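Local structure of GRAS family transcription factor containing protein, expressed (Oryza sativa Japonica Group, 5HYZ) at residues L43-F47 with A258-R263; D49-R54 with I292-P298; L102-A108 with A130-E136; K110-F116 with F195-D200. The protein binds DNA in vitro through its GRAS domain and probably acts as a transcription factor in plant development and abiotic stress resistance. All blocks are in the same frame, centred on the assembly; numbering follows the deposited sequence.

The four contacts fall into two pairs on opposite sides of the chain's centre. Interactions 1 and 2 share helix 39-57 in the helical bundle and touch through Phe47 and Ile292. Interaction 1 is buried and wholly apolar. Interaction 2, nearer the helix ends, is partly buried and adds arginine and glutamine contacts to a small apolar centre. Interactions 3 and 4 lie in the Rossmann-like part, where Ile111 of strand 110-118 packs on Thr105, Leu131 and Arg134. Both are partly buried. Interaction 3 joins two helix ends through an arginine and waters. Interaction 4 runs from buried rings to a salt bridge at the surface. The centres of interactions 1 and 3 are about 41 Å apart.

Interaction 1. Residues L43-F47 with A258-R263; sequences LAFYF and ALSYYR
Leu43 and Phe47, one turn apart on helix 39-57, pack against Leu259 and Tyr262 of helix 251-272 in the helical bundle of the GRAS domain. The two helix segments run roughly antiparallel, with 140° between their directions and axes 10.9 Å apart. Leu259 reaches over the Phe47 ring. Its CD1 sits above the middle of one face, 3.6 Å from the centroid of the Phe47 ring and 8° off the normal, a CH-pi contact. With CG anti to the backbone N (chi1 -169°), the Leu259 side chain is carried toward helix 39-57. The edge of the Phe47 ring points at the other helix. There CZ meets Ala258 CB at 3.8 Å, and CE1 lies beside Tyr262 CB.

Phe255 adds an edge-to-face ring contact, and Leu8 of helix 3-16 and Ile292 of helix 278-296 also pack on Phe47. Leu43 divides its two methyls between partners. CD2 touches Leu259 CD1 and the CB of Arg263, whose guanidinium leads away. The Leu43 and Tyr262 side chains cross at about a right angle, with Leu43 CD1 3.5 Å from Tyr262 CB.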
# COMPACT_ATOMS: atom_id res chain seq x y z
N LEU A 43 -1.87 25.40 9.99
CA LEU A 43 -0.77 25.32 10.94
C LEU A 43 -0.78 26.52 11.91
O LEU A 43 -0.71 26.37 13.13
CB LEU A 43 0.57 25.22 10.16
CG LEU A 43 1.82 25.08 11.02
CD1 LEU A 43 1.94 23.65 11.52
CD2 LEU A 43 3.04 25.43 10.21
N ALA A 44 -0.88 27.72 11.36
CA ALA A 44 -0.96 28.90 12.21
C ALA A 44 -2.19 28.88 13.11
O ALA A 44 -2.14 29.33 14.24
CB ALA A 44 -0.98 30.17 11.34
N PHE A 45 -3.30 28.33 12.61
CA PHE A 45 -4.47 28.21 13.47
C PHE A 45 -4.17 27.44 14.76
O PHE A 45 -4.46 27.93 15.88
CB PHE A 45 -5.63 27.56 12.69
CG PHE A 45 -6.85 27.29 13.53
CD1 PHE A 45 -7.85 28.24 13.65
CD2 PHE A 45 -6.99 26.09 14.21
CE1 PHE A 45 -8.98 28.01 14.44
CE2 PHE A 45 -8.12 25.83 15.02
CZ PHE A 45 -9.13 26.81 15.12
N TYR A 46 -3.58 26.24 14.63
CA TYR A 46 -3.37 25.46 15.84
C TYR A 46 -2.25 26.04 16.71
O TYR A 46 -2.33 26.01 17.94
CB TYR A 46 -3.06 24.00 15.48
CG TYR A 46 -4.28 23.40 14.81
CD1 TYR A 46 -5.41 23.06 15.57
CD2 TYR A 46 -4.32 23.20 13.43
CE1 TYR A 46 -6.54 22.53 14.97
CE2 TYR A 46 -5.45 22.68 12.83
CZ TYR A 46 -6.55 22.37 13.61
OH TYR A 46 -7.67 21.85 12.99
N PHE A 47 -1.21 26.57 16.07
CA PHE A 47 -0.14 27.19 16.88
C PHE A 47 -0.56 28.47 17.58
O PHE A 47 -0.16 28.73 18.69
CB PHE A 47 1.09 27.46 16.00
CG PHE A 47 2.03 26.30 15.97
CD1 PHE A 47 1.75 25.18 15.17
CD2 PHE A 47 3.18 26.31 16.73
CE1 PHE A 47 2.65 24.10 15.13
CE2 PHE A 47 4.05 25.21 16.74
CZ PHE A 47 3.78 24.11 15.92
N ALA A 258 9.03 22.85 16.51
CA ALA A 258 7.69 22.29 16.32
C ALA A 258 7.04 22.88 15.08
O ALA A 258 6.43 22.16 14.30
CB ALA A 258 6.80 22.51 17.61
N LEU A 259 7.16 24.19 14.90
CA LEU A 259 6.50 24.83 13.74
C LEU A 259 7.05 24.29 12.43
O LEU A 259 6.31 23.99 11.51
CB LEU A 259 6.66 26.35 13.79
CG LEU A 259 5.77 27.07 12.77
CD1 LEU A 259 4.29 26.95 13.16
CD2 LEU A 259 6.21 28.52 12.72
N SER A 260 8.36 24.12 12.36
CA SER A 260 8.95 23.58 11.13
C SER A 260 8.55 22.11 10.86
O SER A 260 8.16 21.70 9.74
CB SER A 260 10.48 23.70 11.22
OG SER A 260 11.04 22.90 10.20
N TYR A 261 8.63 21.30 11.92
CA TYR A 261 8.20 19.90 11.85
C TYR A 261 6.72 19.73 11.41
O TYR A 261 6.37 19.01 10.44
CB TYR A 261 8.45 19.28 13.22
CG TYR A 261 7.92 17.88 13.40
CD1 TYR A 261 8.54 16.76 12.81
CD2 TYR A 261 6.84 17.68 14.18
CE1 TYR A 261 7.99 15.49 13.01
CE2 TYR A 261 6.33 16.42 14.40
CZ TYR A 261 6.89 15.35 13.81
OH TYR A 261 6.25 14.17 14.12
N TYR A 262 5.83 20.42 12.11
CA TYR A 262 4.41 20.30 11.77
C TYR A 262 4.10 20.94 10.41
O TYR A 262 3.17 20.52 9.73
CB TYR A 262 3.54 20.88 12.91
CG TYR A 262 3.41 19.83 14.01
CD1 TYR A 262 2.62 18.70 13.81
CD2 TYR A 262 4.14 19.94 15.20
CE1 TYR A 262 2.56 17.71 14.77
CE2 TYR A 262 4.06 18.98 16.16
CZ TYR A 262 3.26 17.85 15.92
OH TYR A 262 3.20 16.85 16.85
N ARG A 263 4.87 21.95 9.99
CA ARG A 263 4.66 22.48 8.63
C ARG A 263 4.83 21.38 7.59
O ARG A 263 3.98 21.19 6.72
CB ARG A 263 5.63 23.63 8.32
CG ARG A 263 5.28 24.33 7.00
CD ARG A 263 6.37 25.24 6.46
NE ARG A 263 7.54 24.49 6.00
CZ ARG A 263 8.64 25.04 5.49
NH1 ARG A 263 8.75 26.37 5.34
NH2 ARG A 263 9.65 24.25 5.12

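Interaction 2. Residues D49-R54 with I292-P298; sequences DALSRR and IQRAVGP
Ala50 meets Val296 at the apolar centre of this contact, with Ala50 CB 3.6 Å from Val296 CG1. Ile292 CG2 lies a little farther from the same methyl. The axes of the two helix segments approach to 8.9 Å, at 46° between their directions, consistent with a small residue at the interface.

Polar groups flank this centre. Gln293 bends at chi2 (-79°), which lays its amide across the Ala50 backbone, with Gln293 NE2 3.5 Å from Ala50 CA. The same NE2 makes a weak bond to the Asp49 carboxylate, whose exact place is less sure. Arg53 crosses Gln293 at about a right angle, and its CD comes to 3.1 Å from Gln293 OE1.

On the other flank Arg54 extends past the end of the second helix. Its NH1 donates to Gly297 O at 3.0 Å. The acceptor lies in the guanidinium plane, and the approach is nearly in line with the carbonyl bond. Pro298 then lies against the Arg54 backbone, with Pro298 CD 3.8 Å from Arg54 N.

Farther out, Glu300 forms a salt bridge with Arg54 NH1, and Phe251 makes a cation-pi contact with the same arginine. Phe255 of helix 251-272 packs on Val296. This is helix-helix packing in the GRAS helical bundle, with an alanine at the interface and an arginine bound to the carbonyl just beyond a helix C-terminus.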
# COMPACT_ATOMS: atom_id res chain seq x y z
N ASP A 49 -3.54 29.19 18.52
CA ASP A 49 -4.38 28.75 19.63
C ASP A 49 -3.56 28.33 20.84
O ASP A 49 -3.86 28.68 22.00
CB ASP A 49 -5.27 27.61 19.16
CG ASP A 49 -6.37 27.26 20.16
OD1 ASP A 49 -7.44 27.88 20.09
OD2 ASP A 49 -6.15 26.38 21.02
N ALA A 50 -2.51 27.53 20.58
CA ALA A 50 -1.69 27.08 21.69
C ALA A 50 -0.99 28.28 22.34
O ALA A 50 -0.86 28.31 23.58
CB ALA A 50 -0.64 26.04 21.20
N LEU A 51 -0.49 29.20 21.52
CA LEU A 51 0.21 30.36 22.08
C LEU A 51 -0.77 31.19 22.97
O LEU A 51 -0.43 31.62 24.09
CB LEU A 51 0.79 31.20 20.98
CG LEU A 51 1.56 32.43 21.42
CD1 LEU A 51 2.62 32.06 22.50
CD2 LEU A 51 2.18 33.12 20.25
N SER A 52 -2.00 31.36 22.47
CA SER A 52 -3.01 32.03 23.31
C SER A 52 -3.22 31.36 24.63
O SER A 52 -3.23 32.01 25.65
CB SER A 52 -4.39 32.09 22.63
OG SER A 52 -4.31 32.76 21.41
N ARG A 53 -3.42 30.05 24.61
CA ARG A 53 -3.61 29.33 25.86
C ARG A 53 -2.42 29.46 26.81
O ARG A 53 -2.58 29.63 28.02
CB ARG A 53 -3.86 27.85 25.60
CG ARG A 53 -5.24 27.52 25.09
CD ARG A 53 -5.39 26.01 24.95
NE ARG A 53 -6.77 25.58 25.15
CZ ARG A 53 -7.62 25.33 24.16
NH1 ARG A 53 -7.24 25.47 22.90
NH2 ARG A 53 -8.87 24.94 24.43
N ARG A 54 -1.21 29.38 26.26
CA ARG A 54 -0.01 29.61 27.07
C ARG A 54 -0.06 30.98 27.77
O ARG A 54 0.21 31.09 28.95
CB ARG A 54 1.26 29.54 26.18
CG ARG A 54 2.57 29.58 27.00
CD ARG A 54 3.75 29.52 26.06
NE ARG A 54 5.03 29.67 26.76
CZ ARG A 54 5.69 28.71 27.40
NH1 ARG A 54 5.23 27.47 27.47
NH2 ARG A 54 6.87 29.00 27.95
N ILE A 292 0.61 19.78 19.48
CA ILE A 292 1.08 21.17 19.45
C ILE A 292 0.76 21.85 20.80
O ILE A 292 1.61 22.52 21.38
CB ILE A 292 0.44 21.90 18.25
CG1 ILE A 292 1.07 21.38 16.93
CG2 ILE A 292 0.68 23.42 18.28
CD1 ILE A 292 0.18 21.68 15.70
N GLN A 293 -0.47 21.67 21.30
CA GLN A 293 -0.82 22.18 22.62
C GLN A 293 0.16 21.71 23.69
O GLN A 293 0.56 22.48 24.59
CB GLN A 293 -2.25 21.76 23.00
CG GLN A 293 -3.32 22.40 22.15
CD GLN A 293 -3.61 23.82 22.58
OE1 GLN A 293 -3.26 24.21 23.70
NE2 GLN A 293 -4.21 24.62 21.69
N ARG A 294 0.56 20.45 23.62
CA ARG A 294 1.43 19.93 24.65
C ARG A 294 2.83 20.53 24.54
O ARG A 294 3.46 20.80 25.56
CB ARG A 294 1.46 18.41 24.60
CG ARG A 294 0.07 17.86 24.75
CD ARG A 294 -0.01 16.44 25.19
NE ARG A 294 -1.41 16.03 25.23
CZ ARG A 294 -2.04 15.40 24.25
NH1 ARG A 294 -1.40 15.08 23.12
NH2 ARG A 294 -3.33 15.09 24.40
N ALA A 295 3.28 20.80 23.33
CA ALA A 295 4.67 21.21 23.15
C ALA A 295 4.88 22.70 23.39
O ALA A 295 5.96 23.11 23.81
CB ALA A 295 5.14 20.87 21.77
N VAL A 296 3.84 23.49 23.09
CA VAL A 296 3.98 24.93 22.97
C VAL A 296 2.92 25.68 23.80
O VAL A 296 2.87 26.91 23.84
CB VAL A 296 3.96 25.22 21.44
CG1 VAL A 296 2.98 26.26 20.99
CG2 VAL A 296 5.37 25.40 20.95
N GLY A 297 2.10 24.91 24.52
CA GLY A 297 1.03 25.46 25.33
C GLY A 297 1.50 25.85 26.72
O GLY A 297 2.68 26.05 26.93
N PRO A 298 0.56 25.94 27.67
CA PRO A 298 0.87 26.45 29.01
C PRO A 298 1.90 25.64 29.78
O PRO A 298 2.74 26.21 30.48
CB PRO A 298 -0.48 26.40 29.72
CG PRO A 298 -1.38 25.54 28.86
CD PRO A 298 -0.89 25.74 27.47

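Interaction 3. Residues L102-A108 with A130-E136; sequences LEATGAA and ALATRPE
Ala108 O is gripped by two nitrogens of Arg134. NH2 gives the shorter and straighter bond, 2.8 Å to Ala108 O with an N-H...O angle of 161°. NH1 reaches the same Ala108 O at 3.2 Å. The oxygen lies in the guanidinium plane, facing the end of the group. NH1 also makes a weak bond to Thr105 O, and NE binds Gly137 O. Bonds on all three nitrogens should fix the rotation of the guanidinium. Gly106 O lies over one face, 3.3 Å above the plane, and is not hydrogen-bonded to it.

The aliphatic part of Arg134 is straight from CG to NE. It passes Leu102, whose CD1 touches Arg134 CB and packs 3.5 Å from Leu131 CD2. The two leucine side chains lie alongside and point opposite ways.

Water joins the rest. One molecule donates to Leu102 O and Thr105 OG1 and accepts from Arg134 NH1. Thr105 OG1 is also hydrogen-bonded to Ile101 O. A second water donates to Leu102 O and to Glu136 OE1, 2.7 Å away. Glu136 CG lies 3.1 Å from Gly106 O, and the bend at chi2 (81°) folds the carboxylate back beside Gly106.

Residues 105-108 form a type I beta turn between helix 89-104 and strand 110-118. Arg134 follows the next helix of this Rossmann-like unit. One buried charge thus serves several backbone carbonyls. Its charge-assisted bonds add to the turn's own bond from Ala108 N to Thr105 O, and the carbonyl dipoles are likely to favour the buried cation.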
# COMPACT_ATOMS: atom_id res chain seq x y z
N LEU A 102 14.67 -9.14 10.87
CA LEU A 102 14.90 -10.33 10.03
C LEU A 102 16.35 -10.64 9.94
O LEU A 102 16.77 -11.79 10.05
CB LEU A 102 14.27 -10.09 8.63
CG LEU A 102 14.27 -11.29 7.68
CD1 LEU A 102 13.15 -12.15 8.16
CD2 LEU A 102 13.98 -10.89 6.24
N GLU A 103 17.15 -9.60 9.73
CA GLU A 103 18.57 -9.83 9.62
C GLU A 103 19.23 -10.18 10.94
O GLU A 103 20.12 -11.04 10.97
CB GLU A 103 19.22 -8.60 9.02
CG GLU A 103 18.78 -8.58 7.53
CD GLU A 103 19.26 -7.32 6.77
OE1 GLU A 103 20.02 -6.51 7.34
OE2 GLU A 103 18.82 -7.14 5.61
N ALA A 104 18.80 -9.55 12.02
CA ALA A 104 19.41 -9.86 13.33
C ALA A 104 19.13 -11.26 13.83
O ALA A 104 19.88 -11.81 14.63
CB ALA A 104 18.93 -8.83 14.39
N THR A 105 18.03 -11.85 13.39
CA THR A 105 17.54 -13.09 13.99
C THR A 105 17.66 -14.27 13.02
O THR A 105 17.15 -15.34 13.29
CB THR A 105 16.09 -13.00 14.42
OG1 THR A 105 15.25 -12.60 13.34
CG2 THR A 105 15.93 -11.95 15.55
N GLY A 106 18.39 -14.08 11.93
CA GLY A 106 18.56 -15.13 10.94
C GLY A 106 19.09 -16.46 11.44
O GLY A 106 18.64 -17.49 10.95
N ALA A 107 20.01 -16.45 12.41
CA ALA A 107 20.62 -17.68 12.91
C ALA A 107 19.74 -18.38 13.94
O ALA A 107 20.07 -19.46 14.42
CB ALA A 107 21.96 -17.39 13.51
N ALA A 108 18.62 -17.76 14.30
CA ALA A 108 17.77 -18.36 15.34
C ALA A 108 16.65 -19.18 14.74
O ALA A 108 16.02 -18.72 13.78
CB ALA A 108 17.17 -17.25 16.22
N ALA A 130 7.56 -12.37 6.04
CA ALA A 130 8.99 -12.30 5.73
C ALA A 130 9.80 -13.43 6.35
O ALA A 130 10.65 -14.00 5.68
CB ALA A 130 9.55 -10.91 6.15
N LEU A 131 9.54 -13.77 7.62
CA LEU A 131 10.23 -14.86 8.28
C LEU A 131 9.96 -16.18 7.56
O LEU A 131 10.84 -17.04 7.48
CB LEU A 131 9.78 -14.99 9.78
CG LEU A 131 10.31 -13.84 10.68
CD1 LEU A 131 9.61 -13.81 12.06
CD2 LEU A 131 11.81 -13.99 10.82
N ALA A 132 8.74 -16.32 7.03
CA ALA A 132 8.38 -17.61 6.43
C ALA A 132 9.21 -17.81 5.21
O ALA A 132 9.51 -18.96 4.86
CB ALA A 132 6.90 -17.69 6.08
N THR A 133 9.57 -16.71 4.55
CA THR A 133 10.38 -16.84 3.35
C THR A 133 11.87 -16.43 3.47
O THR A 133 12.56 -16.20 2.46
CB THR A 133 9.70 -16.04 2.19
OG1 THR A 133 9.41 -14.71 2.62
CG2 THR A 133 8.35 -16.67 1.88
N ARG A 134 12.42 -16.41 4.69
CA ARG A 134 13.79 -15.90 4.84
C ARG A 134 14.84 -16.94 4.40
O ARG A 134 14.55 -18.13 4.36
CB ARG A 134 14.01 -15.48 6.32
CG ARG A 134 14.11 -16.72 7.16
CD ARG A 134 14.37 -16.40 8.68
NE ARG A 134 14.43 -17.67 9.41
CZ ARG A 134 14.90 -17.80 10.65
NH1 ARG A 134 15.29 -16.72 11.35
NH2 ARG A 134 14.97 -19.00 11.19
N PRO A 135 16.07 -16.51 4.10
CA PRO A 135 17.10 -17.43 3.56
C PRO A 135 17.40 -18.61 4.42
O PRO A 135 17.62 -19.72 3.94
CB PRO A 135 18.35 -16.54 3.48
CG PRO A 135 17.80 -15.19 3.27
CD PRO A 135 16.54 -15.12 4.11
N GLU A 136 17.39 -18.42 5.73
CA GLU A 136 17.74 -19.51 6.59
C GLU A 136 16.64 -20.55 6.76
O GLU A 136 16.82 -21.55 7.44
CB GLU A 136 18.15 -18.95 7.98
CG GLU A 136 19.25 -17.90 7.94
CD GLU A 136 18.78 -16.44 7.58
OE1 GLU A 136 17.58 -16.18 7.31
OE2 GLU A 136 19.64 -15.52 7.58
O HOH W 1 15.09 -13.98 10.85
O HOH W 2 16.88 -13.61 7.66

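Interaction 4. Residues K110-F116 with F195-D200; sequences KIHIVDF and FLVEPD
Strand 110-118, which carries the VHIID motif, here Ile111 to Asp115 with the sequence IHIVD, meets the loop that leads into strand 202-208. At one end Lys110 and Asp200 form a salt bridge, with a very short 2.5 Å between Lys110 NZ and Asp200 OD2. The lysine chain is extended beyond CG and crosses the aspartate at a slant. A water also links the backbones here, accepting from Lys110 N and donating to Asp200 O.

His112 points its ring edge at the loop. CG lies anti to the backbone N (chi1 -176°), and CE1 comes to 3.1 Å from Phe195 O, in the plane of the ring. Val197 CG1 lies near the same part of the ring, 4.0 Å from His112 ND1. Both ring nitrogens have partners: ND1 bonds to Glu201 and NE2 to Thr145 on strand 141-148. Held at both nitrogens, the ring is unlikely to flip.

The strand belongs to the parallel part of the Rossmann-like sheet, between strands 141-148 and 202-208. Lys110, His112 and Val114 face the loop, while Ile111 and Ile113 pack toward helix 122-132 on the other side.

Farther along, Val114 CG1 touches Phe195 CE2 at 3.5 Å. Phe116 meets the same ring at its far end, with Phe116 CZ 3.6 Å from Phe195 CZ. The two ring planes are 50° apart, and Phe207 lies nearly parallel to the Phe116 ring.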
# COMPACT_ATOMS: atom_id res chain seq x y z
N LYS A 110 14.04 -20.10 16.78
CA LYS A 110 12.92 -19.66 17.63
C LYS A 110 13.09 -18.18 17.93
O LYS A 110 14.18 -17.75 18.30
CB LYS A 110 12.90 -20.45 18.96
CG LYS A 110 12.79 -21.94 18.73
CD LYS A 110 12.59 -22.59 20.10
CE LYS A 110 12.93 -24.08 20.06
NZ LYS A 110 12.67 -24.66 21.44
N ILE A 111 12.03 -17.42 17.71
CA ILE A 111 12.11 -15.98 17.80
C ILE A 111 11.03 -15.46 18.74
O ILE A 111 9.86 -15.92 18.70
CB ILE A 111 11.94 -15.34 16.39
CG1 ILE A 111 13.20 -15.71 15.52
CG2 ILE A 111 11.82 -13.79 16.52
CD1 ILE A 111 13.06 -15.33 14.04
N HIS A 112 11.39 -14.50 19.58
CA HIS A 112 10.41 -13.89 20.47
C HIS A 112 10.43 -12.40 20.25
O HIS A 112 11.46 -11.75 20.50
CB HIS A 112 10.77 -14.23 21.92
CG HIS A 112 9.79 -13.74 22.92
ND1 HIS A 112 9.98 -13.94 24.27
CD2 HIS A 112 8.64 -13.04 22.81
CE1 HIS A 112 8.96 -13.41 24.94
NE2 HIS A 112 8.14 -12.85 24.08
N ILE A 113 9.34 -11.83 19.77
CA ILE A 113 9.23 -10.37 19.54
C ILE A 113 8.56 -9.70 20.76
O ILE A 113 7.51 -10.14 21.19
CB ILE A 113 8.32 -10.09 18.31
CG1 ILE A 113 8.84 -10.78 17.05
CG2 ILE A 113 8.12 -8.56 18.09
CD1 ILE A 113 10.27 -10.37 16.69
N VAL A 114 9.17 -8.65 21.30
CA VAL A 114 8.53 -7.86 22.34
C VAL A 114 8.17 -6.53 21.77
O VAL A 114 9.05 -5.76 21.41
CB VAL A 114 9.45 -7.72 23.59
CG1 VAL A 114 8.69 -6.88 24.71
CG2 VAL A 114 9.77 -9.11 24.09
N ASP A 115 6.88 -6.25 21.65
CA ASP A 115 6.43 -4.99 21.06
C ASP A 115 5.94 -4.02 22.13
O ASP A 115 4.84 -4.23 22.71
CB ASP A 115 5.31 -5.24 20.02
CG ASP A 115 5.04 -4.02 19.15
OD1 ASP A 115 5.80 -3.02 19.21
OD2 ASP A 115 4.09 -4.04 18.32
N PHE A 116 6.75 -2.99 22.44
CA PHE A 116 6.32 -1.95 23.36
C PHE A 116 5.55 -0.92 22.58
O PHE A 116 6.11 -0.09 21.84
CB PHE A 116 7.52 -1.29 24.07
CG PHE A 116 8.10 -2.12 25.15
CD1 PHE A 116 7.55 -2.12 26.45
CD2 PHE A 116 9.23 -2.88 24.89
CE1 PHE A 116 8.14 -2.91 27.43
CE2 PHE A 116 9.85 -3.66 25.82
CZ PHE A 116 9.28 -3.68 27.14
N PHE A 195 8.13 -11.10 30.96
CA PHE A 195 8.17 -11.36 29.52
C PHE A 195 8.35 -12.83 29.17
O PHE A 195 8.24 -13.19 27.99
CB PHE A 195 9.29 -10.48 28.92
CG PHE A 195 8.98 -9.02 29.07
CD1 PHE A 195 9.23 -8.33 30.27
CD2 PHE A 195 8.33 -8.34 28.04
CE1 PHE A 195 8.87 -6.97 30.38
CE2 PHE A 195 7.96 -7.04 28.15
CZ PHE A 195 8.21 -6.32 29.31
N LEU A 196 8.64 -13.67 30.19
CA LEU A 196 8.71 -15.12 29.99
C LEU A 196 9.67 -15.51 28.84
O LEU A 196 9.36 -16.34 27.99
CB LEU A 196 7.30 -15.69 29.74
CG LEU A 196 6.35 -15.39 30.91
CD1 LEU A 196 4.91 -15.72 30.47
CD2 LEU A 196 6.73 -16.32 32.07
N VAL A 197 10.84 -14.88 28.84
CA VAL A 197 11.85 -15.17 27.81
C VAL A 197 12.50 -16.50 28.12
O VAL A 197 12.55 -16.93 29.27
CB VAL A 197 12.93 -14.05 27.71
CG1 VAL A 197 12.27 -12.73 27.27
CG2 VAL A 197 13.72 -13.93 29.02
N GLU A 198 12.89 -17.22 27.08
CA GLU A 198 13.49 -18.55 27.21
C GLU A 198 14.87 -18.56 26.61
O GLU A 198 15.17 -17.83 25.64
CB GLU A 198 12.62 -19.59 26.52
CG GLU A 198 11.25 -19.59 27.13
CD GLU A 198 10.37 -20.71 26.66
OE1 GLU A 198 10.42 -21.09 25.46
OE2 GLU A 198 9.61 -21.21 27.53
N PRO A 199 15.74 -19.40 27.17
CA PRO A 199 17.15 -19.35 26.76
C PRO A 199 17.37 -19.79 25.30
O PRO A 199 18.35 -19.37 24.69
CB PRO A 199 17.84 -20.30 27.76
CG PRO A 199 16.78 -21.27 28.15
CD PRO A 199 15.48 -20.47 28.15
N ASP A 200 16.45 -20.56 24.71
CA ASP A 200 16.71 -21.03 23.35
C ASP A 200 16.09 -20.17 22.23
O ASP A 200 15.95 -20.65 21.10
CB ASP A 200 16.22 -22.49 23.22
CG ASP A 200 14.70 -22.64 23.48
OD1 ASP A 200 14.03 -21.69 23.97
OD2 ASP A 200 14.15 -23.72 23.19
O HOH W 3 16.81 -20.17 18.36